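PDB 2VD3: ATP phosphoribosyltransferase from Methanobacterium thermoautotrophicum, which probably catalyses the magnesium-dependent condensation of ATP with 5-phospho-alpha-D-ribose 1-diphosphate, the first step of histidine biosynthesis, and appears here in its histidine-inhibited form. Local coordinates for residues A[54-62]-A[71-82]. Numbering follows the deposited sequence.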
loop_
_atom_site.group_PDB
_atom_site.type_symbol
_atom_site.label_atom_id
_atom_site.label_comp_id
_atom_site.label_asym_id
_atom_site.label_seq_id
_atom_site.Cartn_x
_atom_site.Cartn_y
_atom_site.Cartn_z
ATOM N N ALA A 54 -7.648 -18.017 -5.149
ATOM C CA ALA A 54 -7.298 -19.125 -6.037
ATOM C C ALA A 54 -7.325 -20.515 -5.398
ATOM O O ALA A 54 -7.662 -21.488 -6.065
ATOM C CB ALA A 54 -5.936 -18.865 -6.699
ATOM N N ALA A 55 -6.965 -20.614 -4.122
ATOM C CA ALA A 55 -6.925 -21.908 -3.451
ATOM C C ALA A 55 -8.320 -22.406 -3.073
ATOM O O ALA A 55 -8.498 -23.589 -2.780
ATOM C CB ALA A 55 -6.011 -21.862 -2.231
ATOM N N ASP A 56 -9.298 -21.504 -3.090
ATOM C CA ASP A 56 -10.676 -21.830 -2.729
ATOM C C ASP A 56 -11.517 -22.201 -3.947
ATOM O O ASP A 56 -12.583 -22.798 -3.821
ATOM C CB ASP A 56 -11.328 -20.635 -2.019
ATOM C CG ASP A 56 -10.795 -20.411 -0.627
ATOM O OD1 ASP A 56 -10.767 -19.245 -0.202
ATOM O OD2 ASP A 56 -10.426 -21.384 0.063
ATOM N N ILE A 57 -11.040 -21.840 -5.133
ATOM C CA ILE A 57 -11.786 -22.110 -6.363
ATOM C C ILE A 57 -12.077 -23.609 -6.643
ATOM O O ILE A 57 -13.182 -23.948 -7.058
ATOM C CB ILE A 57 -11.147 -21.398 -7.574
ATOM C CG1 ILE A 57 -11.195 -19.874 -7.356
ATOM C CG2 ILE A 57 -11.848 -21.805 -8.858
ATOM C CD1 ILE A 57 -10.685 -19.012 -8.510
ATOM N N PRO A 58 -11.100 -24.508 -6.436
ATOM C CA PRO A 58 -11.472 -25.913 -6.614
ATOM C C PRO A 58 -12.729 -26.322 -5.815
ATOM O O PRO A 58 -13.660 -26.881 -6.391
ATOM C CB PRO A 58 -10.227 -26.658 -6.130
ATOM C CG PRO A 58 -9.130 -25.734 -6.434
ATOM C CD PRO A 58 -9.668 -24.369 -6.110
ATOM N N GLU A 59 -12.763 -26.008 -4.519
ATOM C CA GLU A 59 -13.918 -26.310 -3.668
ATOM C C GLU A 59 -15.220 -25.590 -4.057
ATOM O O GLU A 59 -16.274 -26.228 -4.101
ATOM C CB GLU A 59 -13.589 -26.071 -2.188
ATOM C CG GLU A 59 -12.658 -27.139 -1.597
ATOM C CD GLU A 59 -13.242 -28.543 -1.660
ATOM O OE1 GLU A 59 -13.935 -28.941 -0.705
ATOM O OE2 GLU A 59 -13.000 -29.259 -2.652
ATOM N N PHE A 60 -15.149 -24.285 -4.341
ATOM C CA PHE A 60 -16.332 -23.543 -4.779
ATOM C C PHE A 60 -16.966 -24.189 -6.006
ATOM O O PHE A 60 -18.205 -24.243 -6.132
ATOM C CB PHE A 60 -16.016 -22.071 -5.092
ATOM C CG PHE A 60 -15.647 -21.240 -3.885
ATOM C CD1 PHE A 60 -15.920 -21.680 -2.588
ATOM C CD2 PHE A 60 -15.034 -19.989 -4.054
ATOM C CE1 PHE A 60 -15.576 -20.887 -1.480
ATOM C CE2 PHE A 60 -14.700 -19.197 -2.959
ATOM C CZ PHE A 60 -14.967 -19.644 -1.672
ATOM N N VAL A 61 -16.116 -24.674 -6.905
ATOM C CA VAL A 61 -16.575 -25.335 -8.115
ATOM C C VAL A 61 -17.048 -26.757 -7.827
ATOM O O VAL A 61 -18.048 -27.201 -8.385
ATOM C CB VAL A 61 -15.491 -25.300 -9.232
ATOM C CG1 VAL A 61 -15.933 -26.087 -10.469
ATOM C CG2 VAL A 61 -15.156 -23.845 -9.609
ATOM N N ALA A 62 -16.353 -27.465 -6.941
ATOM C CA ALA A 62 -16.748 -28.838 -6.590
ATOM C C ALA A 62 -18.135 -28.858 -5.945
ATOM O O ALA A 62 -18.933 -29.755 -6.206
ATOM C CB ALA A 62 -15.716 -29.484 -5.665
ATOM N N THR A 71 -8.413 -21.664 -12.246
ATOM C CA THR A 71 -7.396 -21.739 -11.195
ATOM C C THR A 71 -6.253 -22.667 -11.588
ATOM O O THR A 71 -6.273 -23.259 -12.670
ATOM C CB THR A 71 -7.999 -22.084 -9.785
ATOM O OG1 THR A 71 -6.991 -21.916 -8.780
ATOM C CG2 THR A 71 -8.554 -23.493 -9.721
ATOM N N GLY A 72 -5.260 -22.779 -10.712
ATOM C CA GLY A 72 -4.055 -23.538 -11.005
ATOM C C GLY A 72 -4.265 -25.004 -10.737
ATOM O O GLY A 72 -4.966 -25.365 -9.802
ATOM N N TYR A 73 -3.654 -25.847 -11.569
ATOM C CA TYR A 73 -3.746 -27.302 -11.452
ATOM C C TYR A 73 -3.196 -27.796 -10.116
ATOM O O TYR A 73 -3.751 -28.714 -9.519
ATOM C CB TYR A 73 -3.011 -27.967 -12.619
ATOM C CG TYR A 73 -3.098 -29.478 -12.646
ATOM C CD1 TYR A 73 -4.320 -30.129 -12.821
ATOM C CD2 TYR A 73 -1.953 -30.257 -12.517
ATOM C CE1 TYR A 73 -4.393 -31.518 -12.857
ATOM C CE2 TYR A 73 -2.018 -31.649 -12.546
ATOM C CZ TYR A 73 -3.238 -32.269 -12.719
ATOM O OH TYR A 73 -3.303 -33.645 -12.738
ATOM N N ASP A 74 -2.108 -27.183 -9.647
ATOM C CA ASP A 74 -1.544 -27.529 -8.346
ATOM C C ASP A 74 -2.576 -27.420 -7.224
ATOM O O ASP A 74 -2.670 -28.296 -6.365
ATOM C CB ASP A 74 -0.305 -26.684 -8.033
ATOM C CG ASP A 74 -0.528 -25.180 -8.235
ATOM O OD1 ASP A 74 0.464 -24.444 -8.164
ATOM O OD2 ASP A 74 -1.665 -24.721 -8.468
ATOM N N LEU A 75 -3.356 -26.348 -7.253
ATOM C CA LEU A 75 -4.360 -26.090 -6.224
ATOM C C LEU A 75 -5.499 -27.104 -6.331
ATOM O O LEU A 75 -5.917 -27.668 -5.327
ATOM C CB LEU A 75 -4.851 -24.626 -6.277
ATOM C CG LEU A 75 -3.744 -23.550 -6.138
ATOM C CD1 LEU A 75 -4.260 -22.134 -6.366
ATOM C CD2 LEU A 75 -3.020 -23.631 -4.795
ATOM N N ILE A 76 -5.950 -27.365 -7.557
ATOM C CA ILE A 76 -6.954 -28.398 -7.831
ATOM C C ILE A 76 -6.485 -29.754 -7.306
ATOM O O ILE A 76 -7.237 -30.458 -6.636
ATOM C CB ILE A 76 -7.282 -28.511 -9.353
ATOM C CG1 ILE A 76 -7.738 -27.157 -9.919
ATOM C CG2 ILE A 76 -8.329 -29.585 -9.596
ATOM C CD1 ILE A 76 -7.911 -27.123 -11.421
ATOM N N VAL A 77 -5.238 -30.114 -7.586
ATOM C CA VAL A 77 -4.722 -31.395 -7.127
ATOM C C VAL A 77 -4.551 -31.438 -5.611
ATOM O O VAL A 77 -4.929 -32.432 -4.985
ATOM C CB VAL A 77 -3.423 -31.800 -7.853
ATOM C CG1 VAL A 77 -2.717 -32.928 -7.109
ATOM C CG2 VAL A 77 -3.747 -32.239 -9.275
ATOM N N GLU A 78 -4.009 -30.361 -5.030
ATOM C CA GLU A 78 -3.761 -30.300 -3.586
ATOM C C GLU A 78 -5.037 -30.507 -2.768
ATOM O O GLU A 78 -5.055 -31.284 -1.812
ATOM C CB GLU A 78 -3.084 -28.980 -3.197
ATOM C CG GLU A 78 -2.748 -28.851 -1.706
ATOM C CD GLU A 78 -1.619 -29.777 -1.246
ATOM O OE1 GLU A 78 -0.861 -30.294 -2.100
ATOM O OE2 GLU A 78 -1.486 -29.978 -0.020
ATOM N N ARG A 79 -6.099 -29.813 -3.162
ATOM C CA ARG A 79 -7.402 -29.977 -2.530
ATOM C C ARG A 79 -8.046 -31.313 -2.824
ATOM O O ARG A 79 -8.917 -31.758 -2.076
ATOM C CB ARG A 79 -8.351 -28.889 -3.011
ATOM C CG ARG A 79 -8.028 -27.533 -2.485
ATOM C CD ARG A 79 -8.625 -27.348 -1.119
ATOM N NE ARG A 79 -8.885 -25.934 -0.915
ATOM C CZ ARG A 79 -9.763 -25.432 -0.061
ATOM N NH1 ARG A 79 -9.890 -24.111 0.030
ATOM N NH2 ARG A 79 -10.503 -26.232 0.697
ATOM N N GLY A 80 -7.647 -31.941 -3.925
ATOM C CA GLY A 80 -8.289 -33.172 -4.366
ATOM C C GLY A 80 -9.774 -32.997 -4.641
ATOM O O GLY A 80 -10.536 -33.949 -4.542
ATOM N N SER A 81 -10.167 -31.776 -5.011
ATOM C CA SER A 81 -11.571 -31.416 -5.233
ATOM C C SER A 81 -12.182 -32.183 -6.395
ATOM O O SER A 81 -11.486 -32.509 -7.364
ATOM C CB SER A 81 -11.679 -29.913 -5.513
ATOM O OG SER A 81 -11.211 -29.151 -4.405
ATOM N N ASP A 82 -13.481 -32.459 -6.307
ATOM C CA ASP A 82 -14.171 -33.206 -7.352
ATOM C C ASP A 82 -14.732 -32.257 -8.405
ATOM O O ASP A 82 -15.839 -31.723 -8.265
ATOM C CB ASP A 82 -15.250 -34.104 -6.751
ATOM C CG ASP A 82 -16.180 -34.696 -7.797
ATOM O OD1 ASP A 82 -17.372 -34.860 -7.485
ATOM O OD2 ASP A 82 -15.736 -34.987 -8.926
HETATM O O HOH W 1 -18.862 -32.505 -6.329
#
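Helices 57-62 and 73-79 meet through a small apolar patch with Pro58 at its middle and a polar edge formed by Arg79, Asp56, Glu59 and Ser81; their axes cross at -65°, 9.4 Å apart. Helix 57-63 is the beta-alpha-beta crossover between parallel strands 47-52 and 68-72, which flank strand 5-10 in the catalytic part, consistent with a periplasmic-binding-protein-like family; helix 73-79 follows strand 68-72. Pro58 presses its CG against the backbone of Ile76, 3.7 Å from CA, while its CB meets Ser81 OG. Leu75 CD1 packs on Ala54 CB at 3.7 Å. With Thr71 OG1 anti to the backbone N (chi1 -170°), the hydroxyl donates to Ala54 O (2.8 Å) and the CG2 methyl faces Ile57 CG2. Arg79 reaches back to the residues leading into helix 57-62: NE (3.0 Å) and NH1 both donate, side-on, to Ala55 O. NH1 also makes a salt bridge to Asp56 OD2 (2.8 Å), in the guanidinium plane. Glu59 CG covers one guanidinium face, and Glu59 OE2 takes the Ser81 hydroxyl on its anti lone pair. Arg79 NH2 donates to the main-chain O of Glu141, and Asp56 OD2 accepts from the main-chain N of Thr143, both of the second subunit. Putting an alanine at Arg79 would probably cost Ala55 O two donors, Asp56 a nearby positive charge and Glu141 O a donor. Ile57 and Ile76 rest on strands 47-52 and 173-188.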